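Long-range contact in uncharacterized protein (Candida albicans, PDB 5K04), which probably serves as the non-catalytic auxiliary subunit of the NatB complex, which acetylates the N-termini of proteins: residues 124-137 / 148-161. Sequence-based numbering, arbitrary orientation.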
ATOM      1  N   TYR A 124     -11.217  14.111   5.150  1.00 71.48           N
ATOM      2  CA  TYR A 124     -12.025  13.693   4.001  1.00 74.01           C
ATOM      3  C   TYR A 124     -13.512  13.741   4.364  1.00 73.08           C
ATOM      4  O   TYR A 124     -14.214  12.730   4.437  1.00 65.12           O
ATOM      5  CB  TYR A 124     -11.588  12.310   3.536  1.00 74.95           C
ATOM      6  CG  TYR A 124     -10.083  12.170   3.395  1.00 70.18           C
ATOM      7  CD1 TYR A 124      -9.293  11.840   4.496  1.00 77.32           C
ATOM      8  CD2 TYR A 124      -9.450  12.374   2.166  1.00 58.78           C
ATOM      9  CE1 TYR A 124      -7.919  11.717   4.387  1.00 78.13           C
ATOM     10  CE2 TYR A 124      -8.068  12.251   2.044  1.00 59.67           C
ATOM     11  CZ  TYR A 124      -7.310  11.919   3.165  1.00 73.05           C
ATOM     12  OH  TYR A 124      -5.939  11.788   3.082  1.00 74.50           O
ATOM     13  N   ASP A 125     -13.987  14.964   4.594  1.00 79.94           N
ATOM     14  CA  ASP A 125     -15.380  15.231   4.962  1.00 75.03           C
ATOM     15  C   ASP A 125     -16.102  15.633   3.685  1.00 60.17           C
ATOM     16  O   ASP A 125     -16.163  16.811   3.322  1.00 44.42           O
ATOM     17  CB  ASP A 125     -15.477  16.314   6.039  1.00 73.50           C
ATOM     18  CG  ASP A 125     -16.891  16.467   6.606  1.00 66.33           C
ATOM     19  OD1 ASP A 125     -17.866  16.121   5.906  1.00 63.43           O
ATOM     20  OD2 ASP A 125     -17.022  16.942   7.754  1.00 65.22           O
ATOM     21  N   PHE A 126     -16.676  14.633   3.015  1.00 66.39           N
ATOM     22  CA  PHE A 126     -17.329  14.860   1.728  1.00 70.02           C
ATOM     23  C   PHE A 126     -18.505  15.826   1.834  1.00 57.17           C
ATOM     24  O   PHE A 126     -18.918  16.387   0.813  1.00 51.05           O
ATOM     25  CB  PHE A 126     -17.799  13.528   1.125  1.00 67.47           C
ATOM     26  CG  PHE A 126     -16.680  12.578   0.779  1.00 70.70           C
ATOM     27  CD1 PHE A 126     -15.504  13.037   0.219  1.00 74.80           C
ATOM     28  CD2 PHE A 126     -16.816  11.217   1.012  1.00 74.79           C
ATOM     29  CE1 PHE A 126     -14.481  12.152  -0.099  1.00 73.85           C
ATOM     30  CE2 PHE A 126     -15.797  10.331   0.696  1.00 71.38           C
ATOM     31  CZ  PHE A 126     -14.634  10.798   0.141  1.00 68.61           C
ATOM     32  N   LYS A 127     -19.070  16.004   3.035  1.00 64.41           N
ATOM     33  CA  LYS A 127     -20.077  17.044   3.243  1.00 74.32           C
ATOM     34  C   LYS A 127     -19.457  18.427   3.143  1.00 65.93           C
ATOM     35  O   LYS A 127     -20.118  19.374   2.704  1.00 46.86           O
ATOM     36  CB  LYS A 127     -20.762  16.869   4.607  1.00 78.08           C
ATOM     37  CG  LYS A 127     -21.941  15.912   4.585  1.00 84.64           C
ATOM     38  CD  LYS A 127     -22.331  15.432   5.973  1.00 89.17           C
ATOM     39  CE  LYS A 127     -23.372  14.316   5.886  1.00 90.52           C
ATOM     40  NZ  LYS A 127     -23.611  13.665   7.204  1.00 94.55           N
ATOM     41  N   VAL A 128     -18.188  18.547   3.546  1.00 73.43           N
ATOM     42  CA  VAL A 128     -17.456  19.799   3.400  1.00 59.24           C
ATOM     43  C   VAL A 128     -17.084  20.034   1.937  1.00 46.86           C
ATOM     44  O   VAL A 128     -17.311  21.124   1.403  1.00 38.42           O
ATOM     45  CB  VAL A 128     -16.223  19.799   4.320  1.00 58.75           C
ATOM     46  CG1 VAL A 128     -15.217  20.819   3.863  1.00 61.10           C
ATOM     47  CG2 VAL A 128     -16.655  20.107   5.741  1.00 53.09           C
ATOM     48  N   PHE A 129     -16.527  19.014   1.264  1.00 44.06           N
ATOM     49  CA  PHE A 129     -16.250  19.128  -0.165  1.00 46.58           C
ATOM     50  C   PHE A 129     -17.479  19.634  -0.907  1.00 47.84           C
ATOM     51  O   PHE A 129     -17.410  20.588  -1.689  1.00 36.57           O
ATOM     52  CB  PHE A 129     -15.835  17.772  -0.749  1.00 50.52           C
ATOM     53  CG  PHE A 129     -14.404  17.387  -0.495  1.00 63.73           C
ATOM     54  CD1 PHE A 129     -13.835  17.527   0.759  1.00 72.10           C
ATOM     55  CD2 PHE A 129     -13.641  16.824  -1.514  1.00 67.60           C
ATOM     56  CE1 PHE A 129     -12.520  17.144   0.991  1.00 73.10           C
ATOM     57  CE2 PHE A 129     -12.326  16.441  -1.295  1.00 72.79           C
ATOM     58  CZ  PHE A 129     -11.765  16.603  -0.037  1.00 74.91           C
ATOM     59  N   ASN A 130     -18.619  18.982  -0.667  1.00 49.93           N
ATOM     60  CA  ASN A 130     -19.855  19.320  -1.351  1.00 47.77           C
ATOM     61  C   ASN A 130     -20.356  20.698  -0.935  1.00 43.30           C
ATOM     62  O   ASN A 130     -20.901  21.441  -1.758  1.00 32.70           O
ATOM     63  CB  ASN A 130     -20.899  18.243  -1.054  1.00 41.30           C
ATOM     64  CG  ASN A 130     -22.271  18.625  -1.526  1.00 37.38           C
ATOM     65  OD1 ASN A 130     -23.030  19.280  -0.813  1.00 29.48           O
ATOM     66  ND2 ASN A 130     -22.598  18.220  -2.750  1.00 44.97           N
ATOM     67  N   ARG A 131     -20.167  21.056   0.335  1.00 46.88           N
ATOM     68  CA  ARG A 131     -20.511  22.401   0.772  1.00 48.80           C
ATOM     69  C   ARG A 131     -19.610  23.444   0.116  1.00 42.37           C
ATOM     70  O   ARG A 131     -20.087  24.497  -0.319  1.00 34.72           O
ATOM     71  CB  ARG A 131     -20.438  22.500   2.296  1.00 51.09           C
ATOM     72  CG  ARG A 131     -20.894  23.859   2.822  1.00 53.84           C
ATOM     73  CD  ARG A 131     -21.738  23.724   4.090  1.00 63.88           C
ATOM     74  NE  ARG A 131     -20.963  23.250   5.234  1.00 68.10           N
ATOM     75  CZ  ARG A 131     -21.146  22.081   5.838  1.00 74.11           C
ATOM     76  NH1 ARG A 131     -22.091  21.248   5.420  1.00 81.73           N
ATOM     77  NH2 ARG A 131     -20.383  21.748   6.869  1.00 77.18           N
ATOM     78  N   ILE A 132     -18.305  23.174   0.039  1.00 48.87           N
ATOM     79  CA  ILE A 132     -17.397  24.109  -0.623  1.00 50.83           C
ATOM     80  C   ILE A 132     -17.806  24.290  -2.071  1.00 50.02           C
ATOM     81  O   ILE A 132     -17.926  25.413  -2.575  1.00 30.94           O
ATOM     82  CB  ILE A 132     -15.947  23.618  -0.532  1.00 42.98           C
ATOM     83  CG1 ILE A 132     -15.478  23.652   0.915  1.00 43.61           C
ATOM     84  CG2 ILE A 132     -15.051  24.460  -1.450  1.00 43.56           C
ATOM     85  CD1 ILE A 132     -14.171  22.912   1.136  1.00 49.12           C
ATOM     86  N   PHE A 133     -18.030  23.172  -2.757  1.00 48.81           N
ATOM     87  CA  PHE A 133     -18.393  23.209  -4.158  1.00 41.91           C
ATOM     88  C   PHE A 133     -19.743  23.882  -4.377  1.00 40.52           C
ATOM     89  O   PHE A 133     -19.958  24.513  -5.417  1.00 32.83           O
ATOM     90  CB  PHE A 133     -18.369  21.780  -4.698  1.00 41.33           C
ATOM     91  CG  PHE A 133     -16.997  21.156  -4.671  1.00 43.48           C
ATOM     92  CD1 PHE A 133     -15.861  21.947  -4.597  1.00 45.78           C
ATOM     93  CD2 PHE A 133     -16.835  19.789  -4.730  1.00 49.97           C
ATOM     94  CE1 PHE A 133     -14.582  21.377  -4.575  1.00 39.75           C
ATOM     95  CE2 PHE A 133     -15.563  19.214  -4.711  1.00 45.73           C
ATOM     96  CZ  PHE A 133     -14.441  20.013  -4.624  1.00 44.60           C
ATOM     97  N   MET A 134     -20.649  23.789  -3.403  1.00 49.33           N
ATOM     98  CA  MET A 134     -21.928  24.480  -3.519  1.00 47.84           C
ATOM     99  C   MET A 134     -21.729  25.995  -3.579  1.00 41.22           C
ATOM    100  O   MET A 134     -22.260  26.667  -4.471  1.00 37.55           O
ATOM    101  CB  MET A 134     -22.848  24.087  -2.355  1.00 49.02           C
ATOM    102  CG  MET A 134     -24.285  24.670  -2.432  1.00 45.38           C
ATOM    103  SD  MET A 134     -24.431  26.332  -1.813  1.00 33.16           S
ATOM    104  CE  MET A 134     -24.133  25.951  -0.108  1.00 53.31           C
ATOM    105  N   TYR A 135     -20.975  26.551  -2.625  1.00 53.11           N
ATOM    106  CA  TYR A 135     -20.675  27.983  -2.657  1.00 54.33           C
ATOM    107  C   TYR A 135     -19.920  28.358  -3.926  1.00 51.47           C
ATOM    108  O   TYR A 135     -20.203  29.382  -4.555  1.00 50.39           O
ATOM    109  CB  TYR A 135     -19.856  28.384  -1.430  1.00 46.02           C
ATOM    110  CG  TYR A 135     -20.654  28.505  -0.153  1.00 46.65           C
ATOM    111  CD1 TYR A 135     -21.490  29.589   0.057  1.00 52.87           C
ATOM    112  CD2 TYR A 135     -20.549  27.551   0.858  1.00 51.73           C
ATOM    113  CE1 TYR A 135     -22.219  29.729   1.232  1.00 52.03           C
ATOM    114  CE2 TYR A 135     -21.277  27.682   2.045  1.00 54.54           C
ATOM    115  CZ  TYR A 135     -22.114  28.776   2.219  1.00 52.32           C
ATOM    116  OH  TYR A 135     -22.850  28.933   3.370  1.00 48.45           O
ATOM    117  N   LEU A 136     -18.962  27.529  -4.318  1.00 51.13           N
ATOM    118  CA  LEU A 136     -18.111  27.844  -5.452  1.00 56.26           C
ATOM    119  C   LEU A 136     -18.887  27.802  -6.764  1.00 54.68           C
ATOM    120  O   LEU A 136     -18.531  28.490  -7.728  1.00 49.11           O
ATOM    121  CB  LEU A 136     -16.940  26.865  -5.470  1.00 49.51           C
ATOM    122  CG  LEU A 136     -15.832  27.154  -6.473  1.00 53.38           C
ATOM    123  CD1 LEU A 136     -15.224  28.524  -6.205  1.00 56.74           C
ATOM    124  CD2 LEU A 136     -14.783  26.060  -6.403  1.00 45.42           C
ATOM    125  N   ASN A 137     -19.939  27.005  -6.817  1.00 51.86           N
ATOM    126  CA  ASN A 137     -20.743  26.892  -8.018  1.00 53.71           C
ATOM    127  C   ASN A 137     -21.849  27.934  -8.075  1.00 53.64           C
ATOM    128  O   ASN A 137     -22.368  28.221  -9.162  1.00 35.73           O
ATOM    129  CB  ASN A 137     -21.341  25.491  -8.093  1.00 48.19           C
ATOM    130  CG  ASN A 137     -22.153  25.280  -9.336  1.00 49.12           C
ATOM    131  OD1 ASN A 137     -21.615  25.266 -10.452  1.00 41.58           O
ATOM    132  ND2 ASN A 137     -23.462  25.095  -9.158  1.00 54.63           N
ATOM    133  N   TRP A 148     -17.347  19.578 -10.402  1.00 43.01           N
ATOM    134  CA  TRP A 148     -16.892  19.360  -9.029  1.00 41.07           C
ATOM    135  C   TRP A 148     -18.066  19.085  -8.101  1.00 38.92           C
ATOM    136  O   TRP A 148     -18.123  18.061  -7.407  1.00 23.85           O
ATOM    137  CB  TRP A 148     -16.130  20.593  -8.535  1.00 34.20           C
ATOM    138  CG  TRP A 148     -14.767  20.772  -9.150  1.00 42.32           C
ATOM    139  CD1 TRP A 148     -14.221  20.041 -10.165  1.00 37.70           C
ATOM    140  CD2 TRP A 148     -13.764  21.735  -8.763  1.00 39.52           C
ATOM    141  NE1 TRP A 148     -12.939  20.492 -10.440  1.00 39.55           N
ATOM    142  CE2 TRP A 148     -12.634  21.522  -9.592  1.00 41.47           C
ATOM    143  CE3 TRP A 148     -13.713  22.748  -7.798  1.00 37.13           C
ATOM    144  CZ2 TRP A 148     -11.476  22.298  -9.496  1.00 40.06           C
ATOM    145  CZ3 TRP A 148     -12.557  23.522  -7.697  1.00 39.35           C
ATOM    146  CH2 TRP A 148     -11.456  23.291  -8.546  1.00 41.37           C
ATOM    147  N   TYR A 149     -19.016  20.018  -8.096  1.00 39.91           N
ATOM    148  CA  TYR A 149     -20.180  19.937  -7.226  1.00 42.11           C
ATOM    149  C   TYR A 149     -20.948  18.642  -7.469  1.00 40.27           C
ATOM    150  O   TYR A 149     -21.283  17.924  -6.522  1.00 32.62           O
ATOM    151  CB  TYR A 149     -21.036  21.174  -7.485  1.00 36.86           C
ATOM    152  CG  TYR A 149     -22.160  21.405  -6.525  1.00 41.71           C
ATOM    153  CD1 TYR A 149     -22.076  20.964  -5.205  1.00 44.29           C
ATOM    154  CD2 TYR A 149     -23.314  22.078  -6.933  1.00 42.26           C
ATOM    155  CE1 TYR A 149     -23.113  21.187  -4.307  1.00 47.84           C
ATOM    156  CE2 TYR A 149     -24.367  22.311  -6.033  1.00 44.60           C
ATOM    157  CZ  TYR A 149     -24.256  21.864  -4.720  1.00 44.31           C
ATOM    158  OH  TYR A 149     -25.278  22.075  -3.821  1.00 30.67           O
ATOM    159  N   ALA A 150     -21.177  18.308  -8.747  1.00 44.39           N
ATOM    160  CA  ALA A 150     -21.881  17.082  -9.125  1.00 44.01           C
ATOM    161  C   ALA A 150     -21.113  15.844  -8.689  1.00 37.90           C
ATOM    162  O   ALA A 150     -21.683  14.900  -8.120  1.00 26.29           O
ATOM    163  CB  ALA A 150     -22.091  17.054 -10.641  1.00 27.13           C
ATOM    164  N   PHE A 151     -19.818  15.820  -8.981  1.00 35.07           N
ATOM    165  CA  PHE A 151     -18.992  14.691  -8.573  1.00 43.52           C
ATOM    166  C   PHE A 151     -18.993  14.527  -7.054  1.00 40.41           C
ATOM    167  O   PHE A 151     -18.978  13.398  -6.549  1.00 32.50           O
ATOM    168  CB  PHE A 151     -17.568  14.879  -9.114  1.00 39.59           C
ATOM    169  CG  PHE A 151     -16.664  13.711  -8.850  1.00 38.26           C
ATOM    170  CD1 PHE A 151     -16.875  12.494  -9.481  1.00 33.72           C
ATOM    171  CD2 PHE A 151     -15.603  13.836  -7.968  1.00 36.93           C
ATOM    172  CE1 PHE A 151     -16.032  11.418  -9.227  1.00 40.08           C
ATOM    173  CE2 PHE A 151     -14.761  12.775  -7.721  1.00 35.55           C
ATOM    174  CZ  PHE A 151     -14.976  11.560  -8.348  1.00 37.59           C
ATOM    175  N   SER A 152     -19.055  15.644  -6.320  1.00 43.65           N
ATOM    176  CA  SER A 152     -19.048  15.590  -4.863  1.00 38.90           C
ATOM    177  C   SER A 152     -20.300  14.915  -4.319  1.00 42.38           C
ATOM    178  O   SER A 152     -20.272  14.408  -3.193  1.00 30.07           O
ATOM    179  CB  SER A 152     -18.902  17.001  -4.280  1.00 31.64           C
ATOM    180  OG  SER A 152     -20.070  17.785  -4.481  1.00 25.52           O
ATOM    181  N   PHE A 153     -21.394  14.894  -5.095  1.00 47.92           N
ATOM    182  CA  PHE A 153     -22.600  14.190  -4.658  1.00 40.17           C
ATOM    183  C   PHE A 153     -22.424  12.686  -4.747  1.00 35.27           C
ATOM    184  O   PHE A 153     -22.938  11.943  -3.903  1.00 33.97           O
ATOM    185  CB  PHE A 153     -23.803  14.620  -5.490  1.00 40.86           C
ATOM    186  CG  PHE A 153     -24.405  15.907  -5.044  1.00 41.07           C
ATOM    187  CD1 PHE A 153     -25.094  15.982  -3.846  1.00 37.15           C
ATOM    188  CD2 PHE A 153     -24.255  17.059  -5.805  1.00 38.71           C
ATOM    189  CE1 PHE A 153     -25.642  17.193  -3.404  1.00 40.77           C
ATOM    190  CE2 PHE A 153     -24.799  18.267  -5.385  1.00 43.30           C
ATOM    191  CZ  PHE A 153     -25.497  18.337  -4.178  1.00 41.71           C
ATOM    192  N   HIS A 154     -21.700  12.230  -5.764  1.00 42.49           N
ATOM    193  CA  HIS A 154     -21.285  10.836  -5.826  1.00 48.15           C
ATOM    194  C   HIS A 154     -20.397  10.463  -4.643  1.00 48.17           C
ATOM    195  O   HIS A 154     -20.568   9.396  -4.042  1.00 37.26           O
ATOM    196  CB  HIS A 154     -20.540  10.570  -7.127  1.00 39.51           C
ATOM    197  CG  HIS A 154     -19.754   9.304  -7.095  1.00 49.77           C
ATOM    198  ND1 HIS A 154     -20.350   8.066  -7.006  1.00 51.96           N
ATOM    199  CD2 HIS A 154     -18.421   9.081  -7.108  1.00 48.49           C
ATOM    200  CE1 HIS A 154     -19.420   7.131  -6.989  1.00 46.81           C
ATOM    201  NE2 HIS A 154     -18.239   7.721  -7.048  1.00 54.12           N
ATOM    202  N   LEU A 155     -19.409  11.315  -4.325  1.00 51.24           N
ATOM    203  CA  LEU A 155     -18.544  11.075  -3.174  1.00 47.96           C
ATOM    204  C   LEU A 155     -19.356  10.885  -1.905  1.00 47.08           C
ATOM    205  O   LEU A 155     -19.095   9.961  -1.124  1.00 28.43           O
ATOM    206  CB  LEU A 155     -17.572  12.231  -2.999  1.00 42.00           C
ATOM    207  CG  LEU A 155     -16.502  12.401  -4.082  1.00 45.38           C
ATOM    208  CD1 LEU A 155     -15.545  13.511  -3.643  1.00 49.93           C
ATOM    209  CD2 LEU A 155     -15.734  11.076  -4.350  1.00 36.81           C
ATOM    210  N   LEU A 156     -20.354  11.755  -1.695  1.00 50.00           N
ATOM    211  CA  LEU A 156     -21.226  11.660  -0.524  1.00 49.69           C
ATOM    212  C   LEU A 156     -22.013  10.363  -0.534  1.00 46.89           C
ATOM    213  O   LEU A 156     -22.135   9.690   0.494  1.00 42.08           O
ATOM    214  CB  LEU A 156     -22.202  12.835  -0.499  1.00 50.85           C
ATOM    215  CG  LEU A 156     -21.765  14.172   0.053  1.00 52.28           C
ATOM    216  CD1 LEU A 156     -22.880  15.194  -0.182  1.00 44.11           C
ATOM    217  CD2 LEU A 156     -21.440  14.026   1.538  1.00 50.85           C
ATOM    218  N   LEU A 157     -22.570  10.010  -1.699  1.00 49.80           N
ATOM    219  CA  LEU A 157     -23.335   8.775  -1.848  1.00 54.03           C
ATOM    220  C   LEU A 157     -22.529   7.547  -1.455  1.00 58.47           C
ATOM    221  O   LEU A 157     -23.116   6.497  -1.164  1.00 58.88           O
ATOM    222  CB  LEU A 157     -23.809   8.626  -3.292  1.00 48.63           C
ATOM    223  CG  LEU A 157     -25.026   9.466  -3.648  1.00 56.81           C
ATOM    224  CD1 LEU A 157     -25.254   9.467  -5.151  1.00 55.95           C
ATOM    225  CD2 LEU A 157     -26.221   8.911  -2.911  1.00 56.92           C
ATOM    226  N   GLN A 158     -21.198   7.660  -1.448  1.00 60.06           N
ATOM    227  CA  GLN A 158     -20.316   6.561  -1.101  1.00 62.59           C
ATOM    228  C   GLN A 158     -20.117   6.455   0.398  1.00 64.39           C
ATOM    229  O   GLN A 158     -19.159   5.819   0.845  1.00 63.48           O
ATOM    230  CB  GLN A 158     -18.958   6.714  -1.811  1.00 65.34           C
ATOM    231  CG  GLN A 158     -19.019   6.768  -3.326  1.00 60.82           C
ATOM    232  CD  GLN A 158     -19.882   5.682  -3.882  1.00 77.73           C
ATOM    233  OE1 GLN A 158     -20.929   5.940  -4.479  1.00 84.27           O
ATOM    234  NE2 GLN A 158     -19.498   4.452  -3.624  1.00 84.75           N
ATOM    235  N   GLU A 159     -20.979   7.083   1.190  1.00 70.70           N
ATOM    236  CA  GLU A 159     -20.827   7.053   2.642  1.00 78.03           C
ATOM    237  C   GLU A 159     -21.989   6.403   3.382  1.00 82.01           C
ATOM    238  O   GLU A 159     -21.764   5.834   4.452  1.00 84.39           O
ATOM    239  CB  GLU A 159     -20.589   8.471   3.182  1.00 75.29           C
ATOM    240  CG  GLU A 159     -19.267   9.053   2.683  1.00 80.60           C
ATOM    241  CD  GLU A 159     -18.795  10.249   3.492  1.00 83.77           C
ATOM    242  OE1 GLU A 159     -19.632  11.113   3.838  1.00 81.11           O
ATOM    243  OE2 GLU A 159     -17.581  10.318   3.786  1.00 85.11           O
ATOM    244  N   GLY A 160     -23.204   6.457   2.854  1.00 84.13           N
ATOM    245  CA  GLY A 160     -24.277   5.603   3.323  1.00 83.57           C
ATOM    246  C   GLY A 160     -25.386   6.218   4.175  1.00 86.69           C
ATOM    247  O   GLY A 160     -26.101   5.465   4.853  1.00 87.55           O
ATOM    248  N   GLU A 161     -25.549   7.541   4.173  1.00 85.92           N
ATOM    249  CA  GLU A 161     -26.748   8.158   4.745  1.00 85.06           C
ATOM    250  C   GLU A 161     -27.880   7.941   3.748  1.00 88.08           C
ATOM    251  O   GLU A 161     -28.297   8.841   3.014  1.00 88.64           O
ATOM    252  CB  GLU A 161     -26.528   9.636   5.043  1.00 88.56           C
ATOM    253  CG  GLU A 161     -25.796   9.899   6.349  1.00 95.23           C
ATOM    254  CD  GLU A 161     -25.962  11.329   6.819  1.00 97.34           C
ATOM    255  OE1 GLU A 161     -26.607  12.118   6.093  1.00 97.66           O
ATOM    256  OE2 GLU A 161     -25.453  11.659   7.911  1.00 97.72           O
TER
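In an antiparallel helical hairpin, helix 126-138 packs against helix 143-157 through interlocking side chains of Asn-130 and Tyr-149, the short segments' axes 8.6 Å apart at 160°. Asn-130 is a knob among Tyr-149, Ser-152, Phe-153 and Leu-156. With CG anti to the backbone N (chi1 170°), it reaches across the groove, and ND2 donates to Ser-152 OG (3.1 Å), the hydroxyl oxygen lying somewhat out of the Asn-130 amide plane. The same nitrogen stands over the centre of the Phe-153 ring, 3.1 Å above its plane, with amide and ring steeply inclined. Tyr-149 returns the knob, entering among Asn-130, Phe-133, Met-134 and Asn-137; one ring face receives Met-134 CA, 3.8 Å from the centroid, and the opposite face lies against Phe-153.

Antiparallel helix pairs packed side by side, much as in TPR-like superhelices, build this part of the chain, and helices 109-120 and 162-177 flank this one. Trp-148 CB sits over the centre of the Phe-133 ring (3.9 Å from the centroid), while Ser-152 CB meets that ring's edge. Trp-148 NE1 bonds outside the hairpin to the Phe-484 carbonyl. Toward the other end, Leu-155 CB covers one face of Phe-126, and Leu-156 CD2 packs on Phe-126 CB (3.7 Å). Beyond Phe-126, the extended Lys-127 chain forms a salt bridge in which NZ meets Glu-161 OE2 (2.8 Å) from above the carboxylate plane, although Glu-161 is poorly ordered.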